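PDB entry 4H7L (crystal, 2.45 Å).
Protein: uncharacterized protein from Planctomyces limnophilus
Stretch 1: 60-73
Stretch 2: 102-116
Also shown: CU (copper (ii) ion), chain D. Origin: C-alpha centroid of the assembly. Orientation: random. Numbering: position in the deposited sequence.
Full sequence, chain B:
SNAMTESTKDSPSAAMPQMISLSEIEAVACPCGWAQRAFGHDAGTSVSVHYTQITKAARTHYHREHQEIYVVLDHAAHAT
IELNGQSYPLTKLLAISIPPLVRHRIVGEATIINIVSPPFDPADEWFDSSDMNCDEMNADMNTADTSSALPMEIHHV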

# COMPACT_ATOMS: atom_id res chain seq x y z
N THR B 60 2.53 -16.13 15.53
CA THR B 60 2.86 -14.73 15.75
C THR B 60 4.33 -14.54 15.41
O THR B 60 5.17 -15.35 15.81
CB THR B 60 2.62 -14.32 17.20
OG1 THR B 60 1.22 -14.41 17.50
CG2 THR B 60 3.10 -12.90 17.45
N HIS B 61 4.63 -13.48 14.67
CA HIS B 61 6.00 -13.23 14.23
C HIS B 61 6.31 -11.74 14.30
O HIS B 61 5.43 -10.92 14.55
CB HIS B 61 6.21 -13.74 12.80
CG HIS B 61 5.52 -12.91 11.76
ND1 HIS B 61 4.23 -13.15 11.34
CD2 HIS B 61 5.95 -11.83 11.05
CE1 HIS B 61 3.90 -12.26 10.42
NE2 HIS B 61 4.92 -11.45 10.22
N TYR B 62 7.57 -11.39 14.07
CA TYR B 62 7.95 -9.99 13.99
C TYR B 62 9.18 -9.80 13.10
O TYR B 62 9.83 -10.76 12.70
CB TYR B 62 8.20 -9.41 15.39
CG TYR B 62 9.41 -9.98 16.10
CD1 TYR B 62 9.35 -11.20 16.76
CD2 TYR B 62 10.61 -9.27 16.13
CE1 TYR B 62 10.45 -11.71 17.42
CE2 TYR B 62 11.72 -9.78 16.80
CZ TYR B 62 11.63 -10.99 17.44
OH TYR B 62 12.73 -11.50 18.10
N HIS B 63 9.47 -8.54 12.80
CA HIS B 63 10.54 -8.20 11.89
C HIS B 63 11.49 -7.25 12.60
O HIS B 63 11.04 -6.35 13.33
CB HIS B 63 9.97 -7.56 10.63
CG HIS B 63 8.87 -8.35 10.00
ND1 HIS B 63 9.07 -9.58 9.41
CD2 HIS B 63 7.55 -8.08 9.85
CE1 HIS B 63 7.93 -10.04 8.94
NE2 HIS B 63 6.99 -9.15 9.19
N ARG B 64 12.78 -7.44 12.40
CA ARG B 64 13.78 -6.63 13.09
C ARG B 64 14.26 -5.45 12.27
O ARG B 64 14.84 -4.51 12.81
CB ARG B 64 14.98 -7.51 13.47
CG ARG B 64 14.64 -8.60 14.45
CD ARG B 64 15.88 -9.32 14.97
NE ARG B 64 15.52 -10.26 16.02
CZ ARG B 64 16.38 -10.83 16.86
NH1 ARG B 64 17.67 -10.57 16.79
NH2 ARG B 64 15.93 -11.67 17.79
N GLU B 65 14.01 -5.49 10.96
CA GLU B 65 14.58 -4.51 10.04
C GLU B 65 13.55 -3.95 9.06
O GLU B 65 13.88 -3.10 8.23
CB GLU B 65 15.71 -5.17 9.24
CG GLU B 65 16.79 -5.82 10.10
CD GLU B 65 17.92 -4.86 10.43
OE1 GLU B 65 18.96 -4.92 9.74
OE2 GLU B 65 17.77 -4.06 11.37
N HIS B 66 12.32 -4.42 9.15
CA HIS B 66 11.28 -4.03 8.20
C HIS B 66 10.02 -3.58 8.91
O HIS B 66 9.59 -4.21 9.88
CB HIS B 66 10.93 -5.21 7.29
CG HIS B 66 12.02 -5.60 6.36
ND1 HIS B 66 13.13 -6.31 6.76
CD2 HIS B 66 12.19 -5.37 5.04
CE1 HIS B 66 13.93 -6.50 5.73
NE2 HIS B 66 13.38 -5.94 4.67
N GLN B 67 9.43 -2.50 8.43
CA GLN B 67 8.14 -2.08 8.93
C GLN B 67 7.11 -2.40 7.86
O GLN B 67 7.38 -2.27 6.67
CB GLN B 67 8.14 -0.59 9.30
CG GLN B 67 8.08 0.37 8.14
CD GLN B 67 7.08 1.49 8.35
OE1 GLN B 67 7.39 2.67 8.12
NE2 GLN B 67 5.88 1.14 8.79
N GLU B 68 5.93 -2.84 8.30
CA GLU B 68 4.88 -3.24 7.38
C GLU B 68 3.65 -2.37 7.57
O GLU B 68 3.38 -1.90 8.67
CB GLU B 68 4.54 -4.72 7.58
CG GLU B 68 5.70 -5.67 7.29
CD GLU B 68 5.29 -7.14 7.35
OE1 GLU B 68 5.65 -7.88 6.42
OE2 GLU B 68 4.64 -7.55 8.34
N ILE B 69 2.91 -2.15 6.49
CA ILE B 69 1.62 -1.49 6.57
C ILE B 69 0.58 -2.33 5.85
O ILE B 69 0.61 -2.45 4.63
CB ILE B 69 1.64 -0.09 5.94
CG1 ILE B 69 2.66 0.80 6.64
CG2 ILE B 69 0.25 0.53 6.01
CD1 ILE B 69 2.77 2.18 6.03
N TYR B 70 -0.32 -2.92 6.62
CA TYR B 70 -1.40 -3.72 6.06
C TYR B 70 -2.57 -2.80 5.71
O TYR B 70 -2.91 -1.91 6.48
CB TYR B 70 -1.88 -4.77 7.06
CG TYR B 70 -0.88 -5.86 7.40
CD1 TYR B 70 0.40 -5.86 6.88
CD2 TYR B 70 -1.24 -6.90 8.25
CE1 TYR B 70 1.31 -6.86 7.20
CE2 TYR B 70 -0.34 -7.91 8.57
CZ TYR B 70 0.93 -7.88 8.05
OH TYR B 70 1.82 -8.88 8.37
N VAL B 71 -3.17 -3.02 4.55
CA VAL B 71 -4.42 -2.37 4.21
C VAL B 71 -5.47 -3.43 3.90
O VAL B 71 -5.37 -4.12 2.88
CB VAL B 71 -4.28 -1.45 2.98
CG1 VAL B 71 -5.60 -0.77 2.67
CG2 VAL B 71 -3.18 -0.42 3.20
N VAL B 72 -6.47 -3.55 4.76
CA VAL B 72 -7.49 -4.58 4.59
C VAL B 72 -8.44 -4.25 3.43
O VAL B 72 -9.04 -3.19 3.40
CB VAL B 72 -8.34 -4.76 5.86
CG1 VAL B 72 -9.42 -5.81 5.63
CG2 VAL B 72 -7.46 -5.14 7.04
N LEU B 73 -8.56 -5.18 2.49
CA LEU B 73 -9.46 -5.01 1.35
C LEU B 73 -10.78 -5.75 1.58
O LEU B 73 -11.85 -5.27 1.22
CB LEU B 73 -8.80 -5.49 0.06
CG LEU B 73 -7.52 -4.73 -0.33
CD1 LEU B 73 -7.12 -5.07 -1.76
CD2 LEU B 73 -7.69 -3.23 -0.17
N VAL B 102 7.31 -5.20 16.63
CA VAL B 102 5.92 -5.42 17.01
C VAL B 102 5.47 -6.82 16.61
O VAL B 102 5.36 -7.13 15.43
CB VAL B 102 4.99 -4.38 16.35
CG1 VAL B 102 3.54 -4.78 16.53
CG2 VAL B 102 5.25 -3.00 16.94
N ARG B 103 5.23 -7.67 17.60
CA ARG B 103 4.70 -9.01 17.35
C ARG B 103 3.33 -8.88 16.70
O ARG B 103 2.51 -8.09 17.15
CB ARG B 103 4.59 -9.82 18.64
CG ARG B 103 5.87 -10.51 19.08
CD ARG B 103 6.99 -9.53 19.41
NE ARG B 103 8.15 -10.22 19.97
CZ ARG B 103 9.34 -9.66 20.19
NH1 ARG B 103 9.57 -8.39 19.89
NH2 ARG B 103 10.32 -10.39 20.70
N HIS B 104 3.08 -9.66 15.66
CA HIS B 104 1.83 -9.52 14.93
C HIS B 104 1.42 -10.78 14.17
O HIS B 104 2.26 -11.61 13.82
CB HIS B 104 1.90 -8.34 13.95
CG HIS B 104 2.93 -8.50 12.87
ND1 HIS B 104 4.28 -8.30 13.10
CD2 HIS B 104 2.81 -8.83 11.56
CE1 HIS B 104 4.94 -8.51 11.98
NE2 HIS B 104 4.08 -8.84 11.03
N ARG B 105 0.12 -10.90 13.94
CA ARG B 105 -0.44 -11.90 13.04
C ARG B 105 -1.91 -11.62 12.83
O ARG B 105 -2.54 -10.92 13.62
CB ARG B 105 -0.28 -13.31 13.62
CG ARG B 105 -1.08 -13.53 14.88
CD ARG B 105 -1.34 -15.00 15.11
NE ARG B 105 -1.97 -15.21 16.41
CZ ARG B 105 -2.01 -16.37 17.05
NH1 ARG B 105 -1.45 -17.45 16.51
NH2 ARG B 105 -2.60 -16.45 18.23
N ILE B 106 -2.46 -12.16 11.75
CA ILE B 106 -3.89 -12.04 11.48
C ILE B 106 -4.61 -13.34 11.85
O ILE B 106 -4.05 -14.43 11.74
CB ILE B 106 -4.15 -11.68 10.01
CG1 ILE B 106 -3.82 -10.20 9.79
CG2 ILE B 106 -5.60 -11.95 9.63
CD1 ILE B 106 -3.93 -9.74 8.36
N VAL B 107 -5.85 -13.20 12.29
CA VAL B 107 -6.65 -14.33 12.74
C VAL B 107 -7.96 -14.32 11.97
O VAL B 107 -8.66 -13.31 11.95
CB VAL B 107 -6.92 -14.24 14.25
CG1 VAL B 107 -7.85 -15.36 14.70
CG2 VAL B 107 -5.61 -14.28 15.02
N GLY B 108 -8.29 -15.45 11.34
CA GLY B 108 -9.44 -15.52 10.46
C GLY B 108 -9.03 -15.13 9.05
O GLY B 108 -7.91 -14.68 8.83
N GLU B 109 -9.94 -15.30 8.09
CA GLU B 109 -9.61 -15.05 6.69
C GLU B 109 -9.65 -13.57 6.35
O GLU B 109 -10.40 -12.80 6.95
CB GLU B 109 -10.54 -15.83 5.78
CG GLU B 109 -10.44 -17.34 5.95
CD GLU B 109 -10.73 -18.10 4.66
OE1 GLU B 109 -10.51 -17.53 3.57
OE2 GLU B 109 -11.17 -19.27 4.75
N ALA B 110 -8.84 -13.17 5.37
CA ALA B 110 -8.75 -11.77 4.97
C ALA B 110 -7.93 -11.60 3.70
O ALA B 110 -7.14 -12.47 3.33
CB ALA B 110 -8.14 -10.95 6.10
N THR B 111 -8.13 -10.47 3.03
CA THR B 111 -7.31 -10.09 1.89
C THR B 111 -6.69 -8.73 2.17
O THR B 111 -7.39 -7.79 2.53
CB THR B 111 -8.14 -9.99 0.60
OG1 THR B 111 -8.87 -11.21 0.40
CG2 THR B 111 -7.24 -9.73 -0.60
N ILE B 112 -5.37 -8.62 2.02
CA ILE B 112 -4.70 -7.38 2.35
C ILE B 112 -3.68 -6.95 1.30
O ILE B 112 -3.21 -7.76 0.50
CB ILE B 112 -3.97 -7.48 3.70
CG1 ILE B 112 -2.83 -8.49 3.62
CG2 ILE B 112 -4.95 -7.88 4.80
CD1 ILE B 112 -1.68 -8.17 4.55
N ILE B 113 -3.37 -5.66 1.31
CA ILE B 113 -2.19 -5.14 0.64
C ILE B 113 -1.14 -4.94 1.71
O ILE B 113 -1.31 -4.12 2.60
CB ILE B 113 -2.44 -3.77 -0.01
CG1 ILE B 113 -3.56 -3.85 -1.06
CG2 ILE B 113 -1.16 -3.25 -0.64
CD1 ILE B 113 -3.19 -4.61 -2.29
N ASN B 114 -0.05 -5.69 1.63
CA ASN B 114 1.03 -5.52 2.59
C ASN B 114 2.15 -4.68 1.99
O ASN B 114 2.80 -5.09 1.03
CB ASN B 114 1.56 -6.87 3.06
CG ASN B 114 2.65 -6.74 4.10
OD1 ASN B 114 2.87 -5.65 4.64
ND2 ASN B 114 3.32 -7.85 4.41
N ILE B 115 2.36 -3.50 2.55
CA ILE B 115 3.40 -2.60 2.09
C ILE B 115 4.60 -2.71 3.02
O ILE B 115 4.50 -2.43 4.21
CB ILE B 115 2.88 -1.15 2.07
CG1 ILE B 115 1.68 -1.04 1.14
CG2 ILE B 115 3.97 -0.20 1.62
CD1 ILE B 115 0.74 0.10 1.49
N VAL B 116 5.74 -3.12 2.46
CA VAL B 116 6.92 -3.42 3.26
C VAL B 116 8.09 -2.49 2.93
O VAL B 116 8.41 -2.30 1.76
CB VAL B 116 7.38 -4.87 3.03
CG1 VAL B 116 8.56 -5.21 3.93
CG2 VAL B 116 6.23 -5.84 3.25
CU CU D . 4.91 -9.59 9.08

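Strand 67-72 runs antiparallel to strand 110-116, their axes approaching to 4.5 Å at 146°. Ile69 and Val71 occupy the hydrogen-bonded positions: Ile69 N to Ile115 O is 2.8 Å, Ile115 N to Ile69 O 2.9 Å, Val71 N to Ile113 O 2.9 Å and Ile113 N to Val71 O 3.0 Å. Leu73 N extends the ladder to Thr111 O (2.9 Å). Farther off, a single antiparallel bridge joins His61 to His104, with His61 N to His104 O at 3.1 Å and His104 N to His61 O at 2.9 Å.

The copper ion ties both segments together: His61 NE2, Glu68 OE2 and His104 NE2 each lie 2.2 Å from CU, and His63 NE2 2.1 Å. Shared coordination explains why His61 NE2 and His104 NE2 sit only 2.9 Å apart without a hydrogen bond. The other carboxylate oxygen, Glu68 OE1, accepts from Asn114 ND2 (3.1 Å, 175°), while His104 ND1 donates to Val102 O (2.8 Å), leaving NE2 free for the metal.

Beside this polar cluster, buried Tyr70 receives Ile112 CD1 over its ring face, 3.8 Å from the centroid. Branched Ile69, Val71, Ile113 and Ile115 pack on the opposite sheet face; Val71 CB to Ile113 CB is 4.2 Å. The planar Arg103 guanidinium stacks on Tyr62, with CZ 3.7 Å from the ring centroid and planes at 13°, a cation-pi contact.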